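Local atomic coordinates of Lmo0305 protein (Listeria monocytogenes, PDB entry 3PJ0), a protein that belongs to the beta-eliminating lyase family of the pyridoxal-phosphate-dependent aminotransferase-like fold and carries its cofactor as a lysine adduct. Residues R90-E101 and Q112-A122. Numbering follows the deposited sequence.
Sequences RRVAYHPLSHLE and QQITPLLLGTA
Strands 91-94 and 115-118 run parallel, twisted by -35°, and five backbone hydrogen bonds join them, from T115 N to R90 O at one end to L119 N to Y94 O, 2.8 Å, at the other. On the face that carries V92, Y94, P116 and L118, the Y94 ring lies alongside the proline and the leucine: its CZ is 3.4 Å from P116 CB and its CE1 3.7 Å from L118 CD2. With CG wedged between backbone N and carbonyl carbon (chi1 54°), the ring rises toward the helix start, where S98 CB sits over one face and Y94 OH donates to the anti lone pair of E101 OE1, 2.7 Å away. The other carboxylate oxygen, E101 OE2, forms a salt bridge with K109 and accepts from a water that also donates to P116 O, tying the helix to the strand. V92 CG2 packs on I114 CG2 at 3.6 Å, while the opposite face pairs A93 CB with L119 CD1. Before the strands, R90 bends at chi2 (-83°) to bring NH1 2.7 Å from Q112 O, above the carbonyl plane. Beyond them, P96 and L97 pack against A122. Strand 91-94 also bonds to strand 140-144, leaving 115-118 outermost within the chain; helix 107-112 lies in the right-handed beta-alpha-beta crossover at this margin of the seven-stranded mixed sheet characteristic of fold-type I PLP enzymes.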
# COMPACT_ATOMS: atom_id res chain seq x y z
N ARG A 90 0.45 -14.31 22.79
CA ARG A 90 1.23 -13.97 21.57
C ARG A 90 1.77 -15.17 20.81
O ARG A 90 2.61 -15.00 19.89
CB ARG A 90 2.36 -12.96 21.90
CG ARG A 90 1.88 -11.56 22.31
CD ARG A 90 1.53 -10.58 21.18
NE ARG A 90 1.21 -9.28 21.75
CZ ARG A 90 1.92 -8.16 21.69
NH1 ARG A 90 3.01 -8.03 20.92
NH2 ARG A 90 1.47 -7.10 22.36
N ARG A 91 1.37 -16.38 21.17
CA ARG A 91 1.78 -17.55 20.39
C ARG A 91 0.68 -17.86 19.37
O ARG A 91 -0.51 -17.74 19.68
CB ARG A 91 2.05 -18.78 21.27
CG ARG A 91 3.47 -18.86 21.88
CD ARG A 91 3.76 -17.74 22.81
NE ARG A 91 2.79 -17.70 23.91
CZ ARG A 91 2.70 -16.73 24.81
NH1 ARG A 91 3.53 -15.69 24.78
NH2 ARG A 91 1.76 -16.80 25.76
N VAL A 92 1.08 -18.24 18.17
CA VAL A 92 0.14 -18.72 17.12
C VAL A 92 0.70 -20.01 16.55
O VAL A 92 1.86 -20.36 16.84
CB VAL A 92 -0.09 -17.70 15.99
CG1 VAL A 92 -0.64 -16.41 16.56
CG2 VAL A 92 1.19 -17.43 15.19
N ALA A 93 -0.07 -20.71 15.71
CA ALA A 93 0.41 -21.93 15.12
C ALA A 93 0.02 -22.03 13.65
O ALA A 93 -1.09 -21.67 13.26
CB ALA A 93 -0.09 -23.19 15.91
N TYR A 94 0.95 -22.49 12.84
CA TYR A 94 0.69 -22.68 11.44
C TYR A 94 1.73 -23.60 10.76
O TYR A 94 2.71 -23.99 11.38
CB TYR A 94 0.60 -21.34 10.73
CG TYR A 94 1.77 -20.35 10.88
CD1 TYR A 94 3.10 -20.73 10.79
CD2 TYR A 94 1.50 -18.96 11.03
CE1 TYR A 94 4.14 -19.78 10.87
CE2 TYR A 94 2.52 -18.03 11.10
CZ TYR A 94 3.83 -18.42 11.03
OH TYR A 94 4.82 -17.45 11.11
N HIS A 95 1.49 -23.92 9.49
CA HIS A 95 2.39 -24.77 8.74
C HIS A 95 3.79 -24.10 8.65
O HIS A 95 3.88 -22.87 8.56
CB HIS A 95 1.83 -24.98 7.32
CG HIS A 95 2.56 -26.02 6.52
ND1 HIS A 95 3.68 -25.73 5.79
CD2 HIS A 95 2.30 -27.33 6.31
CE1 HIS A 95 4.11 -26.83 5.19
NE2 HIS A 95 3.29 -27.82 5.49
N PRO A 96 4.87 -24.89 8.69
CA PRO A 96 6.25 -24.35 8.59
C PRO A 96 6.52 -23.40 7.38
O PRO A 96 7.38 -22.51 7.45
CB PRO A 96 7.09 -25.63 8.41
CG PRO A 96 6.35 -26.65 9.13
CD PRO A 96 4.90 -26.35 8.87
N LEU A 97 5.77 -23.58 6.29
CA LEU A 97 5.97 -22.81 5.07
C LEU A 97 4.87 -21.76 4.89
O LEU A 97 4.63 -21.29 3.76
CB LEU A 97 6.07 -23.73 3.85
CG LEU A 97 7.15 -24.81 3.93
CD1 LEU A 97 7.33 -25.57 2.60
CD2 LEU A 97 8.46 -24.16 4.34
N SER A 98 4.22 -21.37 5.98
CA SER A 98 3.25 -20.28 5.90
C SER A 98 3.92 -19.05 5.30
O SER A 98 5.12 -18.83 5.46
CB SER A 98 2.67 -19.92 7.25
OG SER A 98 1.86 -18.74 7.15
N HIS A 99 3.13 -18.23 4.62
CA HIS A 99 3.68 -17.06 3.96
C HIS A 99 4.27 -16.14 5.03
O HIS A 99 5.28 -15.47 4.80
CB HIS A 99 2.59 -16.36 3.14
CG HIS A 99 3.08 -15.29 2.22
ND1 HIS A 99 3.24 -13.97 2.63
CD2 HIS A 99 3.35 -15.30 0.90
CE1 HIS A 99 3.62 -13.24 1.60
NE2 HIS A 99 3.69 -14.01 0.53
N LEU A 100 3.63 -16.12 6.19
CA LEU A 100 4.09 -15.31 7.31
C LEU A 100 5.48 -15.73 7.83
O LEU A 100 6.28 -14.90 8.26
CB LEU A 100 3.10 -15.42 8.49
CG LEU A 100 1.67 -14.79 8.47
CD1 LEU A 100 1.75 -13.32 8.71
CD2 LEU A 100 0.77 -15.15 7.24
N GLU A 101 5.77 -17.02 7.74
CA GLU A 101 7.01 -17.54 8.27
C GLU A 101 8.20 -17.34 7.34
O GLU A 101 9.31 -17.09 7.80
CB GLU A 101 6.85 -19.03 8.54
CG GLU A 101 8.02 -19.69 9.23
CD GLU A 101 8.21 -19.21 10.68
OE1 GLU A 101 7.31 -18.53 11.23
OE2 GLU A 101 9.27 -19.54 11.25
N GLN A 112 5.21 -7.63 15.47
CA GLN A 112 4.17 -8.00 16.44
C GLN A 112 4.70 -8.81 17.63
O GLN A 112 3.96 -9.07 18.59
CB GLN A 112 3.04 -8.76 15.73
CG GLN A 112 2.24 -7.96 14.71
CD GLN A 112 1.57 -6.73 15.31
OE1 GLN A 112 1.31 -6.68 16.51
NE2 GLN A 112 1.32 -5.73 14.49
N GLN A 113 5.98 -9.19 17.59
CA GLN A 113 6.56 -10.02 18.67
C GLN A 113 5.67 -11.22 18.98
O GLN A 113 5.49 -11.60 20.15
CB GLN A 113 6.84 -9.22 19.96
CG GLN A 113 7.88 -8.14 19.80
CD GLN A 113 7.29 -6.90 19.26
OE1 GLN A 113 6.25 -6.45 19.76
NE2 GLN A 113 7.94 -6.30 18.28
N ILE A 114 5.10 -11.79 17.91
CA ILE A 114 4.32 -13.01 17.98
C ILE A 114 5.26 -14.20 17.71
O ILE A 114 6.17 -14.12 16.87
CB ILE A 114 3.13 -12.94 17.02
CG1 ILE A 114 2.05 -12.06 17.66
CG2 ILE A 114 2.61 -14.39 16.60
CD1 ILE A 114 0.78 -11.80 16.79
N THR A 115 5.05 -15.30 18.44
CA THR A 115 5.91 -16.49 18.34
C THR A 115 5.13 -17.59 17.64
O THR A 115 4.18 -18.11 18.23
CB THR A 115 6.32 -17.03 19.75
OG1 THR A 115 7.09 -16.05 20.48
CG2 THR A 115 7.13 -18.32 19.64
N PRO A 116 5.54 -17.97 16.41
CA PRO A 116 4.77 -19.00 15.71
C PRO A 116 5.31 -20.38 16.02
O PRO A 116 6.52 -20.59 15.96
CB PRO A 116 5.00 -18.66 14.23
CG PRO A 116 5.58 -17.23 14.24
CD PRO A 116 6.39 -17.22 15.48
N LEU A 117 4.41 -21.27 16.40
CA LEU A 117 4.73 -22.66 16.68
C LEU A 117 4.40 -23.36 15.38
O LEU A 117 3.29 -23.18 14.83
CB LEU A 117 3.88 -23.18 17.86
CG LEU A 117 3.95 -22.34 19.15
CD1 LEU A 117 2.99 -22.86 20.23
CD2 LEU A 117 5.37 -22.25 19.69
N LEU A 118 5.36 -24.11 14.86
CA LEU A 118 5.19 -24.72 13.54
C LEU A 118 4.52 -26.09 13.63
O LEU A 118 4.88 -26.92 14.46
CB LEU A 118 6.53 -24.77 12.81
CG LEU A 118 7.29 -23.44 12.78
CD1 LEU A 118 8.59 -23.57 11.97
CD2 LEU A 118 6.42 -22.33 12.20
N LEU A 119 3.53 -26.31 12.79
CA LEU A 119 2.73 -27.53 12.86
C LEU A 119 3.18 -28.57 11.86
O LEU A 119 3.15 -28.33 10.65
CB LEU A 119 1.26 -27.19 12.62
CG LEU A 119 0.53 -26.34 13.63
CD1 LEU A 119 -0.81 -25.79 13.08
CD2 LEU A 119 0.35 -27.14 14.94
N GLY A 120 3.53 -29.75 12.38
CA GLY A 120 3.93 -30.89 11.54
C GLY A 120 5.31 -30.72 10.94
O GLY A 120 6.24 -30.32 11.63
N THR A 121 5.44 -31.02 9.64
CA THR A 121 6.71 -30.95 8.95
C THR A 121 6.52 -30.15 7.66
O THR A 121 5.41 -30.05 7.16
CB THR A 121 7.27 -32.36 8.68
OG1 THR A 121 6.38 -33.07 7.84
CG2 THR A 121 7.41 -33.14 9.99
N ALA A 122 7.60 -29.58 7.14
CA ALA A 122 7.56 -28.72 5.96
C ALA A 122 7.06 -29.42 4.70
O ALA A 122 6.49 -28.77 3.80
CB ALA A 122 8.98 -28.10 5.71
O HOH W 1 8.64 -19.75 14.06